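PDB 5UB3: phosphate-binding protein from Xanthomonas axonopodis pv. citri, which probably acts as a periplasmic solute-binding receptor of the phosphate/phosphonate type, here with bound chloride, and is paired with a diguanylate cyclase in sensing. Local coordinates for residues G77-T85 with E225-L233; L111-A121 with P151-G162. All coordinates share one frame; numbering follows the deposited sequence.

Interaction 1 of 2, residues G77-T85 with E225-L233; sequences GSAHPLLMT and EQRLRVVLL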
loop_
_atom_site.group_PDB
_atom_site.type_symbol
_atom_site.label_atom_id
_atom_site.label_comp_id
_atom_site.label_asym_id
_atom_site.label_seq_id
_atom_site.Cartn_x
_atom_site.Cartn_y
_atom_site.Cartn_z
ATOM N N GLY A 77 13.606 4.039 -9.458
ATOM C CA GLY A 77 14.735 3.235 -9.960
ATOM C C GLY A 77 15.396 2.306 -8.954
ATOM O O GLY A 77 16.465 1.751 -9.225
ATOM N N SER A 78 14.745 2.101 -7.818
ATOM C CA SER A 78 15.369 1.455 -6.699
ATOM C C SER A 78 14.931 -0.034 -6.466
ATOM O O SER A 78 15.595 -0.779 -5.732
ATOM C CB SER A 78 15.155 2.337 -5.495
ATOM O OG SER A 78 13.808 2.367 -5.079
ATOM N N ALA A 79 13.917 -0.487 -7.190
ATOM C CA ALA A 79 13.382 -1.821 -7.045
ATOM C C ALA A 79 12.518 -2.292 -8.242
ATOM O O ALA A 79 11.970 -1.479 -8.996
ATOM C CB ALA A 79 12.580 -1.870 -5.790
ATOM N N HIS A 80 12.359 -3.602 -8.367
ATOM C CA HIS A 80 11.550 -4.174 -9.448
ATOM C C HIS A 80 10.748 -5.336 -8.895
ATOM O O HIS A 80 11.146 -5.928 -7.895
ATOM C CB HIS A 80 12.427 -4.595 -10.644
ATOM C CG HIS A 80 13.511 -5.556 -10.266
ATOM N ND1 HIS A 80 14.711 -5.133 -9.744
ATOM C CD2 HIS A 80 13.592 -6.898 -10.353
ATOM C CE1 HIS A 80 15.468 -6.179 -9.459
ATOM N NE2 HIS A 80 14.820 -7.258 -9.833
ATOM N N PRO A 81 9.641 -5.688 -9.549
ATOM C CA PRO A 81 8.804 -6.755 -9.009
ATOM C C PRO A 81 9.431 -8.148 -9.044
ATOM O O PRO A 81 10.097 -8.477 -10.009
ATOM C CB PRO A 81 7.549 -6.696 -9.903
ATOM C CG PRO A 81 7.559 -5.327 -10.523
ATOM C CD PRO A 81 8.971 -4.919 -10.629
ATOM N N LEU A 82 9.229 -8.928 -7.993
ATOM C CA LEU A 82 9.692 -10.289 -7.900
ATOM C C LEU A 82 8.524 -11.243 -8.105
ATOM O O LEU A 82 8.634 -12.170 -8.911
ATOM C CB LEU A 82 10.232 -10.540 -6.505
ATOM C CG LEU A 82 10.829 -11.931 -6.261
ATOM C CD1 LEU A 82 12.241 -11.927 -6.732
ATOM C CD2 LEU A 82 10.765 -12.259 -4.787
ATOM N N LEU A 83 7.456 -11.036 -7.327
ATOM C CA LEU A 83 6.268 -11.900 -7.253
ATOM C C LEU A 83 5.056 -11.045 -7.007
ATOM O O LEU A 83 5.168 -10.022 -6.356
ATOM C CB LEU A 83 6.364 -12.910 -6.089
ATOM C CG LEU A 83 7.342 -14.056 -6.267
ATOM C CD1 LEU A 83 7.518 -14.846 -4.990
ATOM C CD2 LEU A 83 6.917 -14.919 -7.449
ATOM N N MET A 84 3.907 -11.395 -7.568
ATOM C CA MET A 84 2.645 -10.784 -7.172
ATOM C C MET A 84 2.173 -11.497 -5.921
ATOM O O MET A 84 2.364 -12.691 -5.772
ATOM C CB MET A 84 1.569 -10.861 -8.273
ATOM C CG MET A 84 1.968 -10.224 -9.562
ATOM S SD MET A 84 2.461 -8.501 -9.458
ATOM C CE MET A 84 0.919 -7.781 -8.827
ATOM N N THR A 85 1.587 -10.743 -5.004
ATOM C CA THR A 85 1.283 -11.204 -3.674
ATOM C C THR A 85 -0.206 -11.131 -3.433
ATOM O O THR A 85 -0.861 -10.116 -3.736
ATOM C CB THR A 85 2.076 -10.409 -2.614
ATOM O OG1 THR A 85 3.446 -10.458 -3.002
ATOM C CG2 THR A 85 1.893 -10.916 -1.214
ATOM N N GLU A 225 18.121 -13.279 -6.238
ATOM C CA GLU A 225 16.803 -12.962 -6.725
ATOM C C GLU A 225 16.027 -14.223 -7.127
ATOM O O GLU A 225 14.890 -14.418 -6.735
ATOM C CB GLU A 225 16.849 -11.942 -7.851
ATOM C CG GLU A 225 15.459 -11.689 -8.391
ATOM C CD GLU A 225 15.338 -10.506 -9.299
ATOM O OE1 GLU A 225 16.162 -9.612 -9.308
ATOM O OE2 GLU A 225 14.397 -10.484 -10.053
ATOM N N GLN A 226 16.673 -15.070 -7.915
ATOM C CA GLN A 226 16.039 -16.253 -8.454
ATOM C C GLN A 226 15.630 -17.230 -7.363
ATOM O O GLN A 226 14.543 -17.826 -7.397
ATOM C CB GLN A 226 16.991 -16.862 -9.506
ATOM C CG GLN A 226 16.663 -18.266 -9.983
ATOM C CD GLN A 226 17.734 -18.723 -10.985
ATOM O OE1 GLN A 226 18.871 -19.067 -10.601
ATOM N NE2 GLN A 226 17.394 -18.676 -12.275
ATOM N N ARG A 227 16.496 -17.346 -6.359
ATOM C CA ARG A 227 16.284 -18.308 -5.298
ATOM C C ARG A 227 15.230 -17.770 -4.339
ATOM O O ARG A 227 14.397 -18.519 -3.868
ATOM C CB ARG A 227 17.605 -18.528 -4.549
ATOM C CG ARG A 227 17.502 -19.436 -3.346
ATOM C CD ARG A 227 17.165 -20.887 -3.748
ATOM N NE ARG A 227 16.812 -21.650 -2.543
ATOM C CZ ARG A 227 16.063 -22.764 -2.511
ATOM N NH1 ARG A 227 15.547 -23.290 -3.636
ATOM N NH2 ARG A 227 15.813 -23.348 -1.335
ATOM N N LEU A 228 15.286 -16.472 -4.048
ATOM C CA LEU A 228 14.213 -15.854 -3.248
ATOM C C LEU A 228 12.820 -16.152 -3.822
ATOM O O LEU A 228 11.909 -16.520 -3.075
ATOM C CB LEU A 228 14.359 -14.341 -3.148
ATOM C CG LEU A 228 13.409 -13.602 -2.198
ATOM C CD1 LEU A 228 13.372 -14.150 -0.764
ATOM C CD2 LEU A 228 13.826 -12.141 -2.174
ATOM N N ARG A 229 12.694 -15.957 -5.129
ATOM C CA ARG A 229 11.465 -16.181 -5.860
ATOM C C ARG A 229 11.049 -17.630 -5.662
ATOM O O ARG A 229 9.927 -17.912 -5.320
ATOM C CB ARG A 229 11.646 -15.867 -7.352
ATOM C CG ARG A 229 10.290 -15.843 -8.035
ATOM C CD ARG A 229 10.269 -15.568 -9.510
ATOM N NE ARG A 229 10.715 -14.219 -9.823
ATOM C CZ ARG A 229 11.954 -13.905 -10.171
ATOM N NH1 ARG A 229 12.891 -14.847 -10.194
ATOM N NH2 ARG A 229 12.262 -12.648 -10.520
ATOM N N VAL A 230 11.988 -18.545 -5.866
ATOM C CA VAL A 230 11.679 -19.967 -5.709
ATOM C C VAL A 230 11.243 -20.194 -4.283
ATOM O O VAL A 230 10.164 -20.837 -4.044
ATOM C CB VAL A 230 12.856 -20.853 -6.152
ATOM C CG1 VAL A 230 12.593 -22.317 -5.812
ATOM C CG2 VAL A 230 13.074 -20.714 -7.658
ATOM N N VAL A 231 11.970 -19.625 -3.326
ATOM C CA VAL A 231 11.631 -19.950 -1.934
ATOM C C VAL A 231 10.212 -19.442 -1.560
ATOM O O VAL A 231 9.433 -20.124 -0.900
ATOM C CB VAL A 231 12.681 -19.375 -0.974
ATOM C CG1 VAL A 231 12.206 -19.448 0.449
ATOM C CG2 VAL A 231 13.996 -20.109 -1.133
ATOM N N LEU A 232 9.891 -18.220 -1.965
ATOM C CA LEU A 232 8.581 -17.669 -1.654
ATOM C C LEU A 232 7.454 -18.458 -2.343
ATOM O O LEU A 232 6.454 -18.820 -1.710
ATOM C CB LEU A 232 8.549 -16.179 -2.059
ATOM C CG LEU A 232 9.392 -15.385 -1.074
ATOM C CD1 LEU A 232 9.488 -13.947 -1.536
ATOM C CD2 LEU A 232 8.900 -15.487 0.371
ATOM N N LEU A 233 7.674 -18.785 -3.596
ATOM C CA LEU A 233 6.733 -19.582 -4.325
ATOM C C LEU A 233 6.465 -20.907 -3.629
ATOM O O LEU A 233 5.328 -21.346 -3.577
ATOM C CB LEU A 233 7.224 -19.815 -5.725
ATOM C CG LEU A 233 6.938 -18.740 -6.745
ATOM C CD1 LEU A 233 7.718 -19.078 -7.998
ATOM C CD2 LEU A 233 5.418 -18.644 -7.059
#
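H80 carries CG between its own backbone N and carbonyl carbon (chi1 56°), while E225 sends CG anti to the backbone N (chi1 177°) and runs on extended, and the two side chains approach from opposite directions, the carboxylate at the ring's edge. NE2 of H80 donates to OE1 of E225 at 2.8 Å. The acceptor lies in the ring plane, but the nitrogen reaches the syn side of a carboxylate turned 35° from the ring. E225 is gripped from its own helix as well: OE2 forms a salt bridge with NH2 of R229, 3.1 Å away, with weak hydrogen-bond geometry. The bend in R229 also brings NE to the backbone O of L82 at 3.1 Å, with CD1 of L82 lying over one guanidinium face. Apolar contacts complete the interface: L82 CD2 lies 3.9 Å from both L228 CG and L232 CD1. L83 CD1 presses on L232 CB at 3.4 Å, a tight fit. L82 and L83 both face E214 on the neighbouring strand, a classic beta bulge, which is consistent with both leucines reaching the helix. Segment 225-233 runs nearly parallel to strand segment 79-85, the helix-on-sheet packing of an alpha/beta lobe in a periplasmic binding protein.

Interaction 2 of 2, residues L111-A121 with P151-G162; sequences LRGHTLALQNA and PARGSAGYLMVG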
loop_
_atom_site.group_PDB
_atom_site.type_symbol
_atom_site.label_atom_id
_atom_site.label_comp_id
_atom_site.label_asym_id
_atom_site.label_seq_id
_atom_site.Cartn_x
_atom_site.Cartn_y
_atom_site.Cartn_z
ATOM N N LEU A 111 -17.673 15.904 -4.395
ATOM C CA LEU A 111 -16.551 16.267 -3.532
ATOM C C LEU A 111 -16.138 17.745 -3.631
ATOM O O LEU A 111 -15.521 18.270 -2.689
ATOM C CB LEU A 111 -15.296 15.454 -3.834
ATOM C CG LEU A 111 -14.988 14.372 -2.850
ATOM C CD1 LEU A 111 -16.062 13.281 -2.977
ATOM C CD2 LEU A 111 -13.610 13.845 -3.192
ATOM N N ARG A 112 -16.470 18.405 -4.746
ATOM C CA ARG A 112 -16.156 19.830 -4.929
ATOM C C ARG A 112 -16.797 20.668 -3.860
ATOM O O ARG A 112 -17.909 20.412 -3.441
ATOM C CB ARG A 112 -16.437 20.280 -6.371
ATOM C CG ARG A 112 -15.587 19.399 -7.320
ATOM C CD ARG A 112 -15.198 19.982 -8.653
ATOM N NE ARG A 112 -16.403 20.294 -9.384
ATOM C CZ ARG A 112 -16.779 21.501 -9.824
ATOM N NH1 ARG A 112 -16.028 22.617 -9.695
ATOM N NH2 ARG A 112 -17.936 21.576 -10.459
ATOM N N GLY A 113 -16.019 21.560 -3.282
ATOM C CA GLY A 113 -16.405 22.223 -2.044
ATOM C C GLY A 113 -16.198 21.525 -0.732
ATOM O O GLY A 113 -16.453 22.100 0.290
ATOM N N HIS A 114 -15.727 20.284 -0.727
ATOM C CA HIS A 114 -15.685 19.469 0.467
ATOM C C HIS A 114 -14.292 18.951 0.737
ATOM O O HIS A 114 -13.395 19.112 -0.085
ATOM C CB HIS A 114 -16.661 18.314 0.329
ATOM C CG HIS A 114 -18.078 18.764 0.411
ATOM N ND1 HIS A 114 -18.871 18.909 -0.698
ATOM C CD2 HIS A 114 -18.809 19.208 1.457
ATOM C CE1 HIS A 114 -20.046 19.386 -0.341
ATOM N NE2 HIS A 114 -20.034 19.571 0.968
ATOM N N THR A 115 -14.122 18.322 1.878
ATOM C CA THR A 115 -12.828 17.898 2.320
ATOM C C THR A 115 -12.752 16.357 2.316
ATOM O O THR A 115 -13.714 15.647 2.544
ATOM C CB THR A 115 -12.505 18.491 3.712
ATOM O OG1 THR A 115 -13.483 18.036 4.620
ATOM C CG2 THR A 115 -12.552 19.962 3.681
ATOM N N LEU A 116 -11.564 15.885 2.041
ATOM C CA LEU A 116 -11.280 14.472 1.947
ATOM C C LEU A 116 -10.127 14.122 2.892
ATOM O O LEU A 116 -9.114 14.741 2.824
ATOM C CB LEU A 116 -10.845 14.199 0.524
ATOM C CG LEU A 116 -10.304 12.827 0.172
ATOM C CD1 LEU A 116 -11.362 11.738 0.237
ATOM C CD2 LEU A 116 -9.783 12.904 -1.242
ATOM N N ALA A 117 -10.289 13.066 3.680
ATOM C CA ALA A 117 -9.285 12.496 4.536
ATOM C C ALA A 117 -8.499 11.451 3.785
ATOM O O ALA A 117 -9.069 10.461 3.355
ATOM C CB ALA A 117 -9.950 11.817 5.756
ATOM N N LEU A 118 -7.204 11.666 3.673
ATOM C CA LEU A 118 -6.282 10.707 3.103
ATOM C C LEU A 118 -5.273 10.278 4.120
ATOM O O LEU A 118 -5.178 10.832 5.210
ATOM C CB LEU A 118 -5.594 11.370 1.947
ATOM C CG LEU A 118 -6.596 11.785 0.866
ATOM C CD1 LEU A 118 -5.855 12.389 -0.326
ATOM C CD2 LEU A 118 -7.372 10.587 0.397
ATOM N N GLN A 119 -4.467 9.304 3.751
ATOM C CA GLN A 119 -3.575 8.735 4.701
ATOM C C GLN A 119 -2.176 9.328 4.784
ATOM O O GLN A 119 -1.896 10.089 5.707
ATOM C CB GLN A 119 -3.572 7.253 4.512
ATOM C CG GLN A 119 -4.845 6.662 5.075
ATOM C CD GLN A 119 -5.050 5.231 4.668
ATOM O OE1 GLN A 119 -4.175 4.360 4.866
ATOM N NE2 GLN A 119 -6.217 4.957 4.105
ATOM N N ASN A 120 -1.277 8.898 3.936
ATOM C CA ASN A 120 0.049 9.481 3.812
ATOM C C ASN A 120 0.417 9.219 2.375
ATOM O O ASN A 120 -0.259 8.426 1.726
ATOM C CB ASN A 120 1.115 8.812 4.699
ATOM C CG ASN A 120 1.191 7.311 4.485
ATOM O OD1 ASN A 120 1.499 6.791 3.383
ATOM N ND2 ASN A 120 0.848 6.594 5.529
ATOM N N ALA A 121 1.524 9.797 1.900
ATOM C CA ALA A 121 1.864 9.787 0.462
ATOM C C ALA A 121 2.258 8.412 -0.106
ATOM O O ALA A 121 2.214 8.201 -1.334
ATOM C CB ALA A 121 2.928 10.827 0.179
ATOM N N PRO A 151 -11.527 24.264 1.564
ATOM C CA PRO A 151 -11.263 24.217 0.157
ATOM C C PRO A 151 -11.723 25.489 -0.553
ATOM O O PRO A 151 -12.555 26.206 -0.045
ATOM C CB PRO A 151 -12.058 22.992 -0.295
ATOM C CG PRO A 151 -13.214 22.937 0.613
ATOM C CD PRO A 151 -12.678 23.418 1.932
ATOM N N ALA A 152 -11.111 25.777 -1.683
ATOM C CA ALA A 152 -11.609 26.842 -2.549
ATOM C C ALA A 152 -13.009 26.377 -2.989
ATOM O O ALA A 152 -13.293 25.174 -3.061
ATOM C CB ALA A 152 -10.691 26.990 -3.766
ATOM N N ARG A 153 -13.925 27.292 -3.236
ATOM C CA ARG A 153 -15.195 26.800 -3.804
ATOM C C ARG A 153 -14.932 26.420 -5.273
ATOM O O ARG A 153 -14.075 27.008 -5.948
ATOM C CB ARG A 153 -16.357 27.744 -3.573
ATOM C CG ARG A 153 -16.244 29.117 -4.183
ATOM C CD ARG A 153 -17.278 30.027 -3.535
ATOM N NE ARG A 153 -16.776 30.460 -2.236
ATOM C CZ ARG A 153 -17.390 30.360 -1.049
ATOM N NH1 ARG A 153 -18.618 29.831 -0.914
ATOM N NH2 ARG A 153 -16.750 30.834 0.032
ATOM N N GLY A 154 -15.575 25.355 -5.702
ATOM C CA GLY A 154 -15.280 24.758 -6.957
ATOM C C GLY A 154 -14.247 23.665 -6.796
ATOM O O GLY A 154 -14.108 22.836 -7.691
ATOM N N SER A 155 -13.515 23.610 -5.685
ATOM C CA SER A 155 -12.465 22.566 -5.547
ATOM C C SER A 155 -12.685 21.740 -4.274
ATOM O O SER A 155 -13.355 22.210 -3.358
ATOM C CB SER A 155 -11.081 23.205 -5.539
ATOM O OG SER A 155 -10.854 23.889 -6.743
ATOM N N ALA A 156 -12.165 20.525 -4.243
ATOM C CA ALA A 156 -12.036 19.810 -3.007
ATOM C C ALA A 156 -10.711 20.208 -2.341
ATOM O O ALA A 156 -9.866 20.974 -2.895
ATOM C CB ALA A 156 -12.056 18.332 -3.257
ATOM N N GLY A 157 -10.531 19.685 -1.146
ATOM C CA GLY A 157 -9.296 19.781 -0.435
ATOM C C GLY A 157 -9.087 18.514 0.370
ATOM O O GLY A 157 -10.079 17.839 0.769
ATOM N N TYR A 158 -7.838 18.187 0.615
ATOM C CA TYR A 158 -7.541 16.991 1.381
ATOM C C TYR A 158 -6.751 17.291 2.597
ATOM O O TYR A 158 -5.966 18.256 2.626
ATOM C CB TYR A 158 -6.878 15.901 0.556
ATOM C CG TYR A 158 -5.473 16.146 0.161
ATOM C CD1 TYR A 158 -5.190 16.914 -0.918
ATOM C CD2 TYR A 158 -4.416 15.580 0.862
ATOM C CE1 TYR A 158 -3.893 17.140 -1.294
ATOM C CE2 TYR A 158 -3.127 15.784 0.481
ATOM C CZ TYR A 158 -2.874 16.561 -0.598
ATOM O OH TYR A 158 -1.616 16.806 -1.033
ATOM N N LEU A 159 -6.981 16.458 3.600
ATOM C CA LEU A 159 -6.230 16.483 4.829
ATOM C C LEU A 159 -5.604 15.109 5.076
ATOM O O LEU A 159 -6.310 14.087 5.073
ATOM C CB LEU A 159 -7.165 16.796 5.963
ATOM C CG LEU A 159 -7.672 18.212 5.930
ATOM C CD1 LEU A 159 -8.958 18.333 6.702
ATOM C CD2 LEU A 159 -6.593 19.101 6.511
ATOM N N MET A 160 -4.318 15.115 5.362
ATOM C CA MET A 160 -3.617 13.878 5.741
ATOM C C MET A 160 -3.832 13.658 7.219
ATOM O O MET A 160 -3.393 14.462 8.011
ATOM C CB MET A 160 -2.134 13.979 5.467
ATOM C CG MET A 160 -1.829 14.403 4.046
ATOM S SD MET A 160 -2.250 13.111 2.873
ATOM C CE MET A 160 -0.556 12.736 2.401
ATOM N N VAL A 161 -4.462 12.542 7.554
ATOM C CA VAL A 161 -4.718 12.167 8.945
ATOM C C VAL A 161 -3.883 10.938 9.419
ATOM O O VAL A 161 -4.026 10.485 10.554
ATOM C CB VAL A 161 -6.219 11.974 9.153
ATOM C CG1 VAL A 161 -7.001 13.203 8.704
ATOM C CG2 VAL A 161 -6.750 10.748 8.427
ATOM N N GLY A 162 -3.035 10.405 8.546
ATOM C CA GLY A 162 -2.153 9.261 8.854
ATOM C C GLY A 162 -2.847 7.900 8.764
ATOM O O GLY A 162 -2.813 7.200 7.724
#
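L116 and L118 pair with Y158 and M160 in a parallel register, and the middle of the contact is closely knit. O of L116 accepts from N of L159 at 2.8 Å, and N of L118 returns a bond to O of L159 at 2.9 Å; N of V161 then bonds to O of L118. On the face carrying L116, L118 and Y158, the L118 side chain crosses that of Y158 at about a right angle, its CD1 3.7 Å from CD2 of the ring. M131 and P130 of helix 124-136 pack on this face, while V167 of helix 164-172 meets A117 and V161 on the other.

The M160/G162 end is looser. M160, exposed, bends at chi2 and chi3 (chi2 -69°), which curls CE back to 3.6 Å from CA of N120. Beyond it, G162 N makes only a weak bond to O of Q119. At the opposite end, more open to solvent yet closely bonded, N of G113 reaches O of S155 at 2.7 Å from above the carbonyl plane, and the exposed R112 uses NH1 to take a lone pair of G154 O at 2.8 Å. P151 CG rests 3.4 Å from O of G113. The main chain thus largely sets the parallel register, with L116, L118 and Y158 filling a face under helix 124-136, and the charged R112 guanidinium binds a neutral carbonyl at the solvent-exposed turn.

In the fold
The two contacts sit on opposite sides of the chain's centre, about 36 Å apart between centres and about 14 Å at their nearest atoms, so they do not touch. In sequence the order is 77-85, 111-121, 151-162, 225-233: both segments of interaction 2 fall between those of interaction 1. The chain leaves strand 79-87, builds the region around strands 115-118 and 156-160, and comes back through strand 209-217, which pairs with 79-87, to helix 222-235. Interaction 1 packs a helix on a strand; interaction 2 pairs two parallel strands side by side within their sheet. This out-and-back path is consistent with the two-lobed architecture of periplasmic binding proteins, each contact helping to build one lobe.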